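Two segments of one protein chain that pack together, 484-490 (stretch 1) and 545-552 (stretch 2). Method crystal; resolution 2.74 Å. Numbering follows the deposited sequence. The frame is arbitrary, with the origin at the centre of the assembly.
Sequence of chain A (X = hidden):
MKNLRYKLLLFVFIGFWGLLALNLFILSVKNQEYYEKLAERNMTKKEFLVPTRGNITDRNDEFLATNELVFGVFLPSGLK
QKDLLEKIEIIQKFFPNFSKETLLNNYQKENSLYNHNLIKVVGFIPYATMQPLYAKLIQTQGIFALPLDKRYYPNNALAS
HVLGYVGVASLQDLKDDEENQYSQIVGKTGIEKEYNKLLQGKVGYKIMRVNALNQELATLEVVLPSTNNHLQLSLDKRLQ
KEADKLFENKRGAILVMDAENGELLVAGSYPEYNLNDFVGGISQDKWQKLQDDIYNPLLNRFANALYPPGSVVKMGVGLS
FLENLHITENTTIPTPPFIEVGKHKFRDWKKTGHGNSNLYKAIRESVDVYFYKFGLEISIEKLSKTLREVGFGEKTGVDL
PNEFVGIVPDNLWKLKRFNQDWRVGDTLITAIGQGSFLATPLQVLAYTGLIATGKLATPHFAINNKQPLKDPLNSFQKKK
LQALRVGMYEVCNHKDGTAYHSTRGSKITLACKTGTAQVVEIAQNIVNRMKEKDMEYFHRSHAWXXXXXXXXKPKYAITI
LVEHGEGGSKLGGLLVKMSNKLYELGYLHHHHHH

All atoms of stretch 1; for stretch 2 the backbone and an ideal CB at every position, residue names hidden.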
# COMPACT_ATOMS: atom_id res chain seq x y z
N LEU A 484 -31.49 30.35 -25.60
CA LEU A 484 -30.11 29.90 -25.85
C LEU A 484 -30.04 28.38 -26.01
O LEU A 484 -29.33 27.88 -26.89
CB LEU A 484 -29.20 30.35 -24.71
CG LEU A 484 -29.14 31.86 -24.47
CD1 LEU A 484 -28.33 32.20 -23.22
CD2 LEU A 484 -28.58 32.59 -25.68
N ARG A 485 -30.77 27.66 -25.16
CA ARG A 485 -30.79 26.20 -25.23
C ARG A 485 -31.35 25.71 -26.56
O ARG A 485 -30.82 24.76 -27.17
CB ARG A 485 -31.59 25.61 -24.08
CG ARG A 485 -30.89 25.76 -22.74
CD ARG A 485 -31.55 24.94 -21.67
NE ARG A 485 -32.79 25.57 -21.23
CZ ARG A 485 -32.93 26.32 -20.13
NH1 ARG A 485 -31.90 26.57 -19.33
NH2 ARG A 485 -34.11 26.83 -19.84
N VAL A 486 -32.42 26.38 -27.01
CA VAL A 486 -33.07 26.04 -28.28
C VAL A 486 -32.07 26.21 -29.41
O VAL A 486 -32.01 25.39 -30.34
CB VAL A 486 -34.34 26.90 -28.54
CG1 VAL A 486 -34.91 26.62 -29.94
CG2 VAL A 486 -35.41 26.64 -27.47
N GLY A 487 -31.28 27.27 -29.34
CA GLY A 487 -30.21 27.46 -30.30
C GLY A 487 -29.24 26.28 -30.29
O GLY A 487 -28.98 25.69 -31.35
N MET A 488 -28.73 25.93 -29.11
CA MET A 488 -27.80 24.81 -28.96
C MET A 488 -28.48 23.53 -29.46
O MET A 488 -27.86 22.72 -30.14
CB MET A 488 -27.35 24.64 -27.49
CG MET A 488 -26.50 25.79 -26.94
SD MET A 488 -25.93 25.66 -25.22
CE MET A 488 -24.74 24.35 -25.51
N TYR A 489 -29.76 23.37 -29.13
CA TYR A 489 -30.57 22.27 -29.67
C TYR A 489 -30.49 22.22 -31.19
O TYR A 489 -30.29 21.15 -31.79
CB TYR A 489 -32.03 22.43 -29.22
CG TYR A 489 -32.96 21.38 -29.80
CD1 TYR A 489 -32.90 20.05 -29.40
CD2 TYR A 489 -33.91 21.74 -30.76
CE1 TYR A 489 -33.75 19.11 -29.94
CE2 TYR A 489 -34.76 20.80 -31.31
CZ TYR A 489 -34.69 19.50 -30.89
OH TYR A 489 -35.54 18.57 -31.43
N GLU A 490 -30.63 23.38 -31.82
CA GLU A 490 -30.62 23.50 -33.27
C GLU A 490 -29.25 23.22 -33.89
O GLU A 490 -29.16 22.77 -35.02
CB GLU A 490 -31.14 24.89 -33.70
CG GLU A 490 -32.65 25.04 -33.58
CD GLU A 490 -33.16 26.44 -33.89
OE1 GLU A 490 -32.38 27.32 -34.33
OE2 GLU A 490 -34.37 26.67 -33.67
N UNK A 545 -16.02 21.67 -28.76
CA UNK A 545 -17.43 21.32 -28.78
C UNK A 545 -17.85 21.10 -27.33
O UNK A 545 -17.20 20.36 -26.59
CB UNK A 545 -17.70 20.08 -29.64
N UNK A 546 -18.91 21.78 -26.92
CA UNK A 546 -19.46 21.60 -25.59
C UNK A 546 -20.93 21.32 -25.79
O UNK A 546 -21.46 21.58 -26.83
CB UNK A 546 -19.22 22.81 -24.69
N UNK A 547 -21.57 20.71 -24.81
CA UNK A 547 -22.92 20.17 -25.01
C UNK A 547 -23.56 19.72 -23.69
O UNK A 547 -22.86 19.31 -22.78
CB UNK A 547 -22.87 18.99 -25.99
N UNK A 548 -24.89 19.81 -23.62
CA UNK A 548 -25.65 19.24 -22.50
C UNK A 548 -26.67 18.18 -22.95
O UNK A 548 -27.15 18.17 -24.09
CB UNK A 548 -26.37 20.36 -21.75
N UNK A 549 -26.98 17.27 -22.04
CA UNK A 549 -27.84 16.16 -22.36
C UNK A 549 -28.52 15.60 -21.12
O UNK A 549 -28.00 15.68 -20.02
CB UNK A 549 -27.04 15.06 -23.07
N UNK A 550 -29.70 15.02 -21.31
CA UNK A 550 -30.49 15.03 -22.54
C UNK A 550 -31.21 16.38 -22.71
O UNK A 550 -31.48 17.08 -21.73
CB UNK A 550 -31.50 13.88 -22.53
N UNK A 551 -31.52 16.75 -23.95
CA UNK A 551 -32.09 18.09 -24.18
C UNK A 551 -33.37 18.33 -23.38
O UNK A 551 -33.58 19.42 -22.83
CB UNK A 551 -32.38 18.28 -25.67
N UNK A 552 -34.22 17.32 -23.32
CA UNK A 552 -35.58 17.45 -22.77
C UNK A 552 -35.58 17.74 -21.27
O UNK A 552 -36.51 18.33 -20.75
CB UNK A 552 -36.38 16.17 -23.04

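Stretch 1 is a helical segment, and the strand at 545–549 crosses it with an angle of 111° between their N-to-C directions, the axes approaching to 9.7 Å. The helix turns Arg485, Met488 and Tyr489 toward stretch 2, offering an aliphatic stem, a thioether and an aromatic ring.

Position 545 is extended (phi/psi -161/127) and lies out of reach of the helix, so stretch 1 sets no preference beyond compatibility with a strand, where β-branched residues do well. It is Ile545, which makes no contact with the helix.

At position 546 the CA-to-CB bond points sideways and no atom of stretch 1 lies within 5.5 Å of the ideal CB. Stretch 1 sets little limit here, and many side chains, polar or apolar, would be tolerated. The residue is Thr546; its closest approach is through the backbone, Thr546 O lying 4.5 Å from Met488 CE, while its OG1 is hydrogen-bonded elsewhere in the structure.

Position 547 has the CA nearest to that of Met488, 7.8 Å between the two CA atoms, yet its CB also points sideways. Stretch 1 neither demands nor forbids much here. Ala547 is found; its CB, pointing sideways, makes no contact with the helix.

Position 548 is more telling. Its CB again points sideways with nothing close by, but Met488 SD and the methylene stem of Arg485 lie within range of a long side chain. Leucine, methionine or an aromatic residue could bridge the gap. Phe548 does so: with chi1 at 68° (p), its ring reaches back to the helix. Phe548 CZ comes to 3.7 Å from Arg485 CG, and Met488 SD lies 3.9 Å from Phe548 CE2, at the ring edge and near its plane, a sulfur-aromatic contact rather than packing over the face.

Positions 549 and 550 are both out of reach. The first, still extended, would accept many residues and is Leu549. At the second, a phi of -78° and a cis peptide bond before it favour proline, and Pro550 follows.

Position 551 faces the helix most directly. Its CB points toward stretch 1 and, as an ideal CB, stands 4.2 Å from Tyr489 CD1, while phi/psi of -57/-41 are permissive for most residues. A flat side chain could lie against the Tyr489 ring; leucine or methionine might also cover it. Tyr551 takes the first course, forming an offset stack with Tyr489: the centroids are 4.3 Å apart and the planes inclined by 25°, with Tyr551 CD2 3.3 Å from Tyr489 CD1. Tyr489 CB adds a CH-pi contact over the Tyr551 face, 4.0 Å from its centroid. Beyond the stack, Tyr551 OH reaches Val486 CG2 at 3.7 Å, an apolar neighbour.

At position 552 the CB points away, so a polar or charged residue is readily accommodated. Glu552 bends its end back somewhat, its OE2 staying 5.1 Å from Tyr489 CE1, too far for a contact; this oxygen is hydrogen-bonded elsewhere.

Stretch 2 545-552: ITAFLPYE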
# COMPACT_ATOMS: atom_id res chain seq x y z
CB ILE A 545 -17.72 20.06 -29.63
CG1 ILE A 545 -19.22 19.76 -29.68
CG2 ILE A 545 -16.91 18.87 -29.12
CD1 ILE A 545 -19.64 18.91 -30.87
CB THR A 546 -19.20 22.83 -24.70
OG1 THR A 546 -19.45 22.50 -23.33
CG2 THR A 546 -20.07 23.99 -25.12
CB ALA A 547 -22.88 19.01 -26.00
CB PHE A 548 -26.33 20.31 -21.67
CG PHE A 548 -27.45 21.02 -22.37
CD1 PHE A 548 -28.75 20.59 -22.25
CD2 PHE A 548 -27.20 22.17 -23.11
CE1 PHE A 548 -29.78 21.26 -22.87
CE2 PHE A 548 -28.22 22.85 -23.73
CZ PHE A 548 -29.52 22.39 -23.61
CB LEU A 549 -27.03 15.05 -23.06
CG LEU A 549 -26.03 14.26 -22.21
CD1 LEU A 549 -25.72 12.91 -22.84
CD2 LEU A 549 -24.77 15.07 -22.03
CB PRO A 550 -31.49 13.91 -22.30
CG PRO A 550 -31.66 13.87 -20.81
CD PRO A 550 -30.32 14.23 -20.24
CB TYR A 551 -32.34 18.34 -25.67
CG TYR A 551 -33.15 19.60 -25.90
CD1 TYR A 551 -32.68 20.83 -25.45
CD2 TYR A 551 -34.40 19.55 -26.51
CE1 TYR A 551 -33.43 21.98 -25.62
CE2 TYR A 551 -35.15 20.71 -26.70
CZ TYR A 551 -34.65 21.92 -26.25
OH TYR A 551 -35.34 23.08 -26.40
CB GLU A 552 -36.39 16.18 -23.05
CG GLU A 552 -36.64 15.88 -24.52
CD GLU A 552 -35.41 15.38 -25.28
OE1 GLU A 552 -34.54 14.70 -24.70
OE2 GLU A 552 -35.31 15.68 -26.48
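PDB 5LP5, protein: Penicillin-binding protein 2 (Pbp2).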